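Long-range contact in oxidase/hydroxylase (Streptomyces hygroscopicus subsp. hygroscopicus, PDB 4XCB), which is probably a metal- and 2-oxoglutarate-dependent oxygenase of hygromycin B biosynthesis, thought to carry out an oxidative cyclization, and binds hygromycin B: residues 88-92 / 137-141. Residues are numbered along the deposited sequence; the frame is centred on the assembly and turned at random.
Sequences LLEGY and PYVKA. With HY0 (hygromycin b variant), chain G; AKG (2-oxoglutaric acid), chain F.
This contact forms one wall of the active site in the double-stranded beta-helix, where hygromycin B and 2-oxoglutarate meet beside the nickel. Segments 88-92 and 137-141 (strand from 139) run in the same direction, twisted against each other, but are not direct neighbours: strand 220-229 lies between them, antiparallel to both, so the CA atoms of L89 and Y138 are 8.7 Å apart, those of E90 and K140 9.0 Å, and side chains alone bridge the gap. A classic beta bulge sets this up: L89 (phi/psi -100/-27) and E90 both face G226, and both send CB toward the other segment. L89 (mt) lays CD1 over one face of the Y138 ring, a CH-pi contact 4.0 Å from the centroid. Y138 OH donates to OE1 of E90 (chi1 p, chi2 t) at 2.7 Å. K140 is extended (mttt), letting NZ donate at 2.8 Å to OH of Y92 (chi1 p, CB sideways), at the ring edge; Y92 OH in turn donates to AKG O2 at 2.5 Å. HY0 O32 donates to E90 OE1 (2.6 Å) and accepts from K140 NZ (2.9 Å), while HY0 O31 donates to E90 OE2 (2.9 Å). K140 also makes a weak, long ion pair with iron-binding E205. E90 OE1 and K140 NZ, 4.1 Å apart, fall short of a salt bridge; HY0 O32 bonds to both, so one hydrogen-bonded network couples the aminoglycoside to the cosubstrate carboxylate.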
loop_
_atom_site.group_PDB
_atom_site.type_symbol
_atom_site.label_atom_id
_atom_site.label_comp_id
_atom_site.label_asym_id
_atom_site.label_seq_id
_atom_site.Cartn_x
_atom_site.Cartn_y
_atom_site.Cartn_z
ATOM N N LEU A 88 -16.721 8.139 19.861
ATOM C CA LEU A 88 -17.864 8.687 19.140
ATOM C C LEU A 88 -17.543 10.092 18.653
ATOM O O LEU A 88 -17.242 10.973 19.465
ATOM C CB LEU A 88 -19.099 8.690 20.048
ATOM C CG LEU A 88 -20.345 9.360 19.470
ATOM C CD1 LEU A 88 -20.916 8.560 18.320
ATOM C CD2 LEU A 88 -21.396 9.538 20.565
ATOM N N LEU A 89 -17.598 10.319 17.339
ATOM C CA LEU A 89 -17.144 11.608 16.797
ATOM C C LEU A 89 -18.290 12.571 16.502
ATOM O O LEU A 89 -18.115 13.794 16.543
ATOM C CB LEU A 89 -16.320 11.393 15.527
ATOM C CG LEU A 89 -15.075 10.537 15.703
ATOM C CD1 LEU A 89 -14.423 10.423 14.338
ATOM C CD2 LEU A 89 -14.112 11.116 16.723
ATOM N N GLU A 90 -19.465 12.022 16.230
ATOM C CA GLU A 90 -20.649 12.839 15.958
ATOM C C GLU A 90 -21.913 11.998 15.957
ATOM O O GLU A 90 -21.861 10.786 15.791
ATOM C CB GLU A 90 -20.526 13.567 14.621
ATOM C CG GLU A 90 -20.239 12.639 13.465
ATOM C CD GLU A 90 -20.202 13.364 12.130
ATOM O OE1 GLU A 90 -19.658 12.785 11.170
ATOM O OE2 GLU A 90 -20.719 14.497 12.035
ATOM N N GLY A 91 -23.051 12.650 16.158
ATOM C CA GLY A 91 -24.324 11.973 16.019
ATOM C C GLY A 91 -25.357 13.005 15.647
ATOM O O GLY A 91 -25.611 13.946 16.415
ATOM N N TYR A 92 -25.946 12.855 14.466
ATOM C CA TYR A 92 -26.909 13.839 13.989
ATOM C C TYR A 92 -28.085 13.190 13.273
ATOM O O TYR A 92 -28.070 11.995 12.979
ATOM C CB TYR A 92 -26.227 14.855 13.064
ATOM C CG TYR A 92 -25.623 14.261 11.812
ATOM C CD1 TYR A 92 -24.313 13.801 11.804
ATOM C CD2 TYR A 92 -26.356 14.194 10.638
ATOM C CE1 TYR A 92 -23.753 13.265 10.667
ATOM C CE2 TYR A 92 -25.807 13.657 9.498
ATOM C CZ TYR A 92 -24.504 13.198 9.522
ATOM O OH TYR A 92 -23.963 12.671 8.375
ATOM N N PRO A 137 -10.352 4.707 9.510
ATOM C CA PRO A 137 -10.373 5.616 10.661
ATOM C C PRO A 137 -11.671 6.417 10.830
ATOM O O PRO A 137 -11.872 6.957 11.918
ATOM C CB PRO A 137 -9.191 6.544 10.382
ATOM C CG PRO A 137 -9.088 6.570 8.909
ATOM C CD PRO A 137 -9.480 5.196 8.429
ATOM N N TYR A 138 -12.523 6.523 9.816
ATOM C CA TYR A 138 -13.734 7.309 9.982
ATOM C C TYR A 138 -14.862 6.554 9.331
ATOM O O TYR A 138 -14.897 6.447 8.107
ATOM C CB TYR A 138 -13.587 8.705 9.361
ATOM C CG TYR A 138 -14.501 9.757 9.950
ATOM C CD1 TYR A 138 -13.980 10.926 10.481
ATOM C CD2 TYR A 138 -15.871 9.575 9.994
ATOM C CE1 TYR A 138 -14.801 11.891 11.029
ATOM C CE2 TYR A 138 -16.705 10.536 10.532
ATOM C CZ TYR A 138 -16.167 11.691 11.048
ATOM O OH TYR A 138 -16.979 12.666 11.602
ATOM N N VAL A 139 -15.752 5.994 10.144
ATOM C CA VAL A 139 -16.909 5.284 9.620
ATOM C C VAL A 139 -18.194 5.817 10.251
ATOM O O VAL A 139 -18.197 6.383 11.371
ATOM C CB VAL A 139 -16.796 3.764 9.847
ATOM C CG1 VAL A 139 -15.506 3.219 9.193
ATOM C CG2 VAL A 139 -16.808 3.455 11.313
ATOM N N LYS A 140 -19.286 5.665 9.514
ATOM C CA LYS A 140 -20.592 6.080 9.966
ATOM C C LYS A 140 -21.545 4.921 9.994
ATOM O O LYS A 140 -21.517 4.061 9.112
ATOM C CB LYS A 140 -21.165 7.168 9.069
ATOM C CG LYS A 140 -20.627 8.530 9.321
ATOM C CD LYS A 140 -21.455 9.544 8.566
ATOM C CE LYS A 140 -20.820 10.907 8.653
ATOM N NZ LYS A 140 -21.392 11.821 7.616
ATOM N N ALA A 141 -22.405 4.907 10.999
ATOM C CA ALA A 141 -23.573 4.048 10.973
ATOM C C ALA A 141 -24.777 4.921 10.686
ATOM O O ALA A 141 -25.141 5.780 11.487
ATOM C CB ALA A 141 -23.741 3.301 12.291
HETATM C C1 HY0 G . -17.694 20.740 3.281
HETATM C C2 HY0 G . -17.339 21.981 2.494
HETATM C C3 HY0 G . -17.957 23.204 3.157
HETATM C C4 HY0 G . -19.476 23.053 3.237
HETATM C C5 HY0 G . -19.873 21.746 3.930
HETATM C C6 HY0 G . -19.191 20.551 3.340
HETATM N N7 HY0 G . -15.932 22.109 2.474
HETATM O O8 HY0 G . -17.134 19.634 2.613
HETATM N N9 HY0 G . -20.004 24.154 3.967
HETATM C C10 HY0 G . -20.093 25.306 3.075
HETATM O O11 HY0 G . -21.266 21.578 3.778
HETATM C C12 HY0 G . -19.876 17.030 4.354
HETATM C C13 HY0 G . -19.897 18.256 3.483
HETATM O O14 HY0 G . -21.158 18.531 2.922
HETATM C C15 HY0 G . -21.589 17.458 2.133
HETATM C C16 HY0 G . -22.008 16.369 3.070
HETATM C C17 HY0 G . -20.720 15.928 3.878
HETATM O O18 HY0 G . -19.478 19.412 4.202
HETATM C C19 HY0 G . -22.770 17.917 1.282
HETATM O O20 HY0 G . -22.279 18.810 0.278
HETATM O O21 HY0 G . -22.975 16.821 3.943
HETATM O O22 HY0 G . -21.125 15.194 4.956
HETATM C C23 HY0 G . -20.532 15.815 6.113
HETATM C C24 HY0 G . -21.466 15.679 7.269
HETATM C C25 HY0 G . -20.749 16.018 8.567
HETATM C C26 HY0 G . -19.471 15.217 8.712
HETATM C C27 HY0 G . -18.612 15.487 7.524
HETATM O O28 HY0 G . -19.332 15.125 6.368
HETATM O O29 HY0 G . -20.263 17.241 5.770
HETATM O O30 HY0 G . -22.572 16.580 7.156
HETATM O O31 HY0 G . -21.636 15.797 9.639
HETATM O O32 HY0 G . -19.733 13.815 8.814
HETATM C C33 HY0 G . -17.325 14.644 7.578
HETATM C C34 HY0 G . -16.271 15.274 6.704
HETATM O O35 HY0 G . -15.718 16.427 7.304
HETATM N N36 HY0 G . -17.606 13.359 7.056
HETATM C C1 AKG F . -24.192 12.233 5.135
HETATM O O1 AKG F . -22.965 12.550 5.045
HETATM O O2 AKG F . -24.922 12.722 6.049
HETATM C C2 AKG F . -24.784 11.261 4.151
HETATM O O5 AKG F . -24.023 10.727 3.365
HETATM C C3 AKG F . -26.283 11.013 4.134
HETATM C C4 AKG F . -26.674 9.701 3.495
HETATM C C5 AKG F . -28.178 9.667 3.268
HETATM O O3 AKG F . -28.729 8.603 2.869
HETATM O O4 AKG F . -28.863 10.703 3.484
#